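Local coordinates for CYCLIN domain-containing protein (PDB 6Z3U) that probably serves as the cyclin H-type regulatory subunit of the CDK-activating kinase complex, switching on its cyclin-dependent serine/threonine kinase partner, at residues A[42-46]-A[360-364]; A[93-98]-A[114-119]. One frame throughout, in Å; residues are numbered along the deposited sequence.

Contact 1: residues A[42-46]-A[360-364]; sequences RITER and CRDPD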
# COMPACT_ATOMS: atom_id res chain seq x y z
N ARG A 42 5.78 -34.89 0.64
CA ARG A 42 5.72 -34.64 -0.80
C ARG A 42 7.03 -35.01 -1.49
O ARG A 42 7.02 -35.62 -2.56
CB ARG A 42 5.37 -33.17 -1.06
CG ARG A 42 3.91 -32.83 -0.78
CD ARG A 42 3.53 -31.45 -1.31
NE ARG A 42 3.97 -30.36 -0.45
CZ ARG A 42 5.07 -29.64 -0.63
NH1 ARG A 42 5.37 -28.67 0.22
NH2 ARG A 42 5.88 -29.89 -1.66
N ILE A 43 8.17 -34.65 -0.88
CA ILE A 43 9.46 -34.99 -1.48
C ILE A 43 9.70 -36.49 -1.41
O ILE A 43 10.28 -37.08 -2.33
CB ILE A 43 10.58 -34.20 -0.79
CG1 ILE A 43 10.36 -32.69 -0.96
CG2 ILE A 43 11.94 -34.60 -1.37
CD1 ILE A 43 11.27 -31.83 -0.12
N THR A 44 9.27 -37.13 -0.33
CA THR A 44 9.46 -38.57 -0.18
C THR A 44 8.71 -39.33 -1.27
O THR A 44 9.26 -40.25 -1.89
CB THR A 44 8.99 -39.02 1.20
OG1 THR A 44 9.85 -38.47 2.21
CG2 THR A 44 8.99 -40.54 1.31
N GLU A 45 7.45 -38.96 -1.52
CA GLU A 45 6.67 -39.62 -2.56
C GLU A 45 7.35 -39.51 -3.92
O GLU A 45 7.41 -40.48 -4.68
CB GLU A 45 5.27 -39.02 -2.61
CG GLU A 45 4.34 -39.65 -3.64
CD GLU A 45 2.93 -39.09 -3.58
OE1 GLU A 45 2.70 -38.14 -2.80
OE2 GLU A 45 2.06 -39.59 -4.32
N ARG A 46 7.87 -38.32 -4.25
CA ARG A 46 8.51 -38.11 -5.55
C ARG A 46 9.75 -38.98 -5.70
O ARG A 46 10.00 -39.53 -6.78
CB ARG A 46 8.85 -36.63 -5.72
CG ARG A 46 9.83 -36.32 -6.86
CD ARG A 46 9.20 -36.62 -8.21
NE ARG A 46 10.16 -36.52 -9.30
CZ ARG A 46 9.83 -36.31 -10.58
NH1 ARG A 46 10.78 -36.23 -11.50
NH2 ARG A 46 8.56 -36.17 -10.93
N CYS A 360 18.31 -33.51 0.36
CA CYS A 360 16.90 -33.84 0.54
C CYS A 360 15.98 -32.79 -0.08
O CYS A 360 14.77 -32.82 0.17
CB CYS A 360 16.57 -34.01 2.02
SG CYS A 360 16.58 -32.46 2.95
N ARG A 361 16.52 -31.87 -0.86
CA ARG A 361 15.72 -30.80 -1.45
C ARG A 361 14.84 -31.33 -2.58
O ARG A 361 15.07 -32.40 -3.15
CB ARG A 361 16.63 -29.69 -1.98
CG ARG A 361 17.60 -30.15 -3.05
CD ARG A 361 18.52 -29.03 -3.48
NE ARG A 361 19.48 -29.44 -4.51
CZ ARG A 361 19.17 -29.61 -5.79
NH1 ARG A 361 17.93 -29.41 -6.22
NH2 ARG A 361 20.11 -29.97 -6.65
N ASP A 362 13.81 -30.56 -2.90
CA ASP A 362 12.92 -30.89 -4.00
C ASP A 362 13.68 -30.81 -5.31
O ASP A 362 14.27 -29.76 -5.61
CB ASP A 362 11.72 -29.94 -4.01
CG ASP A 362 10.61 -30.41 -4.92
OD1 ASP A 362 10.90 -30.88 -6.04
OD2 ASP A 362 9.43 -30.31 -4.51
N PRO A 363 13.71 -31.87 -6.13
CA PRO A 363 14.52 -31.81 -7.36
C PRO A 363 13.92 -30.96 -8.46
O PRO A 363 14.68 -30.43 -9.28
CB PRO A 363 14.62 -33.29 -7.78
CG PRO A 363 13.40 -33.92 -7.21
CD PRO A 363 13.10 -33.20 -5.92
N ASP A 364 12.60 -30.82 -8.52
CA ASP A 364 11.97 -30.10 -9.63
C ASP A 364 11.80 -28.61 -9.36
O ASP A 364 11.90 -27.80 -10.29
CB ASP A 364 10.60 -30.72 -9.93
CG ASP A 364 10.66 -32.22 -10.08
OD1 ASP A 364 11.45 -32.69 -10.92
OD2 ASP A 364 9.93 -32.92 -9.35

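Contact 2: residues A[93-98]-A[114-119]; sequences YTAELL and AATFFK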
# COMPACT_ATOMS: atom_id res chain seq x y z
N TYR A 93 19.28 -16.45 7.00
CA TYR A 93 19.14 -15.76 5.73
C TYR A 93 18.34 -14.47 5.85
O TYR A 93 18.47 -13.59 4.99
CB TYR A 93 18.49 -16.69 4.70
CG TYR A 93 19.45 -17.73 4.16
CD1 TYR A 93 20.52 -17.36 3.36
CD2 TYR A 93 19.29 -19.08 4.46
CE1 TYR A 93 21.41 -18.31 2.87
CE2 TYR A 93 20.17 -20.03 3.97
CZ TYR A 93 21.23 -19.64 3.18
OH TYR A 93 22.11 -20.57 2.69
N THR A 94 17.51 -14.33 6.89
CA THR A 94 16.88 -13.04 7.15
C THR A 94 17.92 -12.00 7.56
O THR A 94 17.81 -10.82 7.21
CB THR A 94 15.81 -13.18 8.23
OG1 THR A 94 14.87 -14.19 7.85
CG2 THR A 94 15.07 -11.86 8.42
N ALA A 95 18.94 -12.42 8.33
CA ALA A 95 20.02 -11.51 8.68
C ALA A 95 20.87 -11.18 7.47
O ALA A 95 21.31 -10.04 7.30
CB ALA A 95 20.87 -12.12 9.79
N GLU A 96 21.13 -12.17 6.61
CA GLU A 96 21.87 -11.91 5.38
C GLU A 96 21.09 -10.99 4.46
O GLU A 96 21.67 -10.13 3.79
CB GLU A 96 22.20 -13.23 4.68
CG GLU A 96 23.12 -13.08 3.48
CD GLU A 96 23.60 -14.42 2.93
OE1 GLU A 96 22.79 -15.11 2.27
OE2 GLU A 96 24.77 -14.78 3.17
N LEU A 97 19.77 -11.16 4.41
CA LEU A 97 18.93 -10.27 3.62
C LEU A 97 19.08 -8.83 4.09
O LEU A 97 19.26 -7.92 3.28
CB LEU A 97 17.47 -10.73 3.72
CG LEU A 97 16.42 -9.94 2.93
CD1 LEU A 97 15.29 -10.86 2.50
CD2 LEU A 97 15.87 -8.79 3.74
N LEU A 98 19.02 -8.61 5.41
CA LEU A 98 19.18 -7.26 5.95
C LEU A 98 20.56 -6.71 5.62
O LEU A 98 20.70 -5.56 5.20
CB LEU A 98 18.94 -7.27 7.46
CG LEU A 98 17.53 -7.59 7.93
CD1 LEU A 98 17.47 -7.65 9.45
CD2 LEU A 98 16.54 -6.56 7.41
N ALA A 114 10.87 -6.33 2.84
CA ALA A 114 11.51 -7.47 2.19
C ALA A 114 11.73 -8.61 3.19
O ALA A 114 11.45 -9.77 2.89
CB ALA A 114 12.83 -7.05 1.56
N ALA A 115 12.23 -8.28 4.38
CA ALA A 115 12.44 -9.30 5.40
C ALA A 115 11.13 -9.97 5.79
O ALA A 115 11.07 -11.20 5.93
CB ALA A 115 13.12 -8.69 6.62
N THR A 116 10.07 -9.18 5.96
CA THR A 116 8.78 -9.74 6.35
C THR A 116 8.23 -10.66 5.26
O THR A 116 7.70 -11.74 5.56
CB THR A 116 7.79 -8.63 6.66
OG1 THR A 116 8.30 -7.82 7.74
CG2 THR A 116 6.44 -9.20 7.07
N PHE A 117 8.33 -10.24 3.99
CA PHE A 117 7.94 -11.13 2.90
C PHE A 117 8.73 -12.44 2.96
O PHE A 117 8.18 -13.51 2.69
CB PHE A 117 8.17 -10.45 1.55
CG PHE A 117 7.18 -9.35 1.23
CD1 PHE A 117 6.06 -9.14 2.02
CD2 PHE A 117 7.38 -8.54 0.13
CE1 PHE A 117 5.16 -8.14 1.72
CE2 PHE A 117 6.49 -7.53 -0.18
CZ PHE A 117 5.38 -7.33 0.62
N PHE A 118 10.02 -12.36 3.29
CA PHE A 118 10.83 -13.57 3.37
C PHE A 118 10.32 -14.48 4.48
O PHE A 118 10.14 -15.69 4.27
CB PHE A 118 12.30 -13.19 3.60
CG PHE A 118 13.24 -14.36 3.56
CD1 PHE A 118 13.73 -14.83 2.36
CD2 PHE A 118 13.65 -14.97 4.74
CE1 PHE A 118 14.60 -15.90 2.33
CE2 PHE A 118 14.53 -16.03 4.71
CZ PHE A 118 15.00 -16.50 3.50
N LYS A 119 10.07 -13.92 5.67
CA LYS A 119 9.57 -14.73 6.77
C LYS A 119 8.18 -15.29 6.46
O LYS A 119 7.88 -16.44 6.79
CB LYS A 119 9.52 -13.91 8.06
CG LYS A 119 10.87 -13.47 8.59
CD LYS A 119 10.72 -12.67 9.87
CE LYS A 119 10.90 -13.53 11.11
NZ LYS A 119 12.19 -14.29 11.12

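Contact 1: residues A[42-46]-A[360-364]
The helical turn 42-46 meets the irregular segment 360-364 where Ile43 faces Asp362, their CA atoms 5.9 Å apart, and within the turn Arg46 N bonds to Arg42 O. Ile43 supplies the apolar part of the contact. Its CG1 lies beside the backbone N (chi1 -61°), and the extended chain carries CD1 to 3.6 Å from Cys360 O and 4.0 Å from Asp362 N; the methyl packs mainly on the peptide backbone, with Asp362 CB also near Ile43 CG1 at 4.3 Å. One turn on, Arg46 CG touches Pro363 CG at 4.3 Å, and a bend at chi2 brings the guanidinium to Asp364. There OD2 stands over the centre of one guanidinium face, 3.5 Å above its plane, with the two flat groups 84° apart. The Arg46 NE to Asp364 OD2 separation of 3.6 Å makes this a long salt bridge, an attraction of charges in which no N-H points at the oxygen. Asp362 shapes the loop itself: its OD1 accepts from Asp364 N at 3.0 Å, closing an Asx turn. The contact joins the C-terminal part of helix 25-48 to the loop linking helices 343-358 and 368-380, beside Pro78 and Phe80 of the same chain, which pack on Cys360.

Contact 2: residues A[93-98]-A[114-119]
The Phe118 ring receives Leu97 CD1, Tyr93 CB and Thr94 OG1 obliquely from across the contact, while Tyr122 of its own helix makes an edge-to-face pair with it. The closest of these approaches is Thr94 OG1 to Phe118 CD2, 3.4 Å. Tyr93 offers its CB, 3.7 Å from Phe118 CZ, and sends its own ring away, with Glu96 OE1 in plane at that ring's edge. Both hydroxyls are hydrogen-bonded, Thr94 OG1 to Val90 O and Tyr93 OH to Arg354 NE. Phe118 reaches across because its CG lies opposite the backbone N (chi1 -174°). With an alanine here, Tyr93 CB and Leu97 CD1 would probably border a gap and Tyr122 would lose its ring partner. Helices 83-103 and 108-124 form an antiparallel pair in the all-helical cyclin fold, their local axes 9.9 Å apart at an angle of 158°. Toward the other end the facing residues are the small Ala114 and Ala115. Leu97 lies against the neighbouring helix there, CD1 3.9 Å from Phe118 CB and CD2 3.7 Å from Ala115 N. Ala115 CB also lies 4.1 Å from Leu98 CD2 and meets Thr94 CG2.

The two contacts illustrate how a cyclin combines local helix pairing with closure between distant parts of the chain. Contact 2 joins two helices that follow each other in sequence, and its centre is about 5 Å from that of the chain; contact 1 brings together segments 314 residues apart and lies about 25 Å from the same point. Along the chain, contact 2 is nested inside the loop that contact 1 closes. Their centres are about 25 Å apart and their nearest atoms about 11 Å, with no direct touch. Only contact 1 meets the kinase subunit, through Arg42 packing on Pro78 of that chain, whereas no other chain touches contact 2.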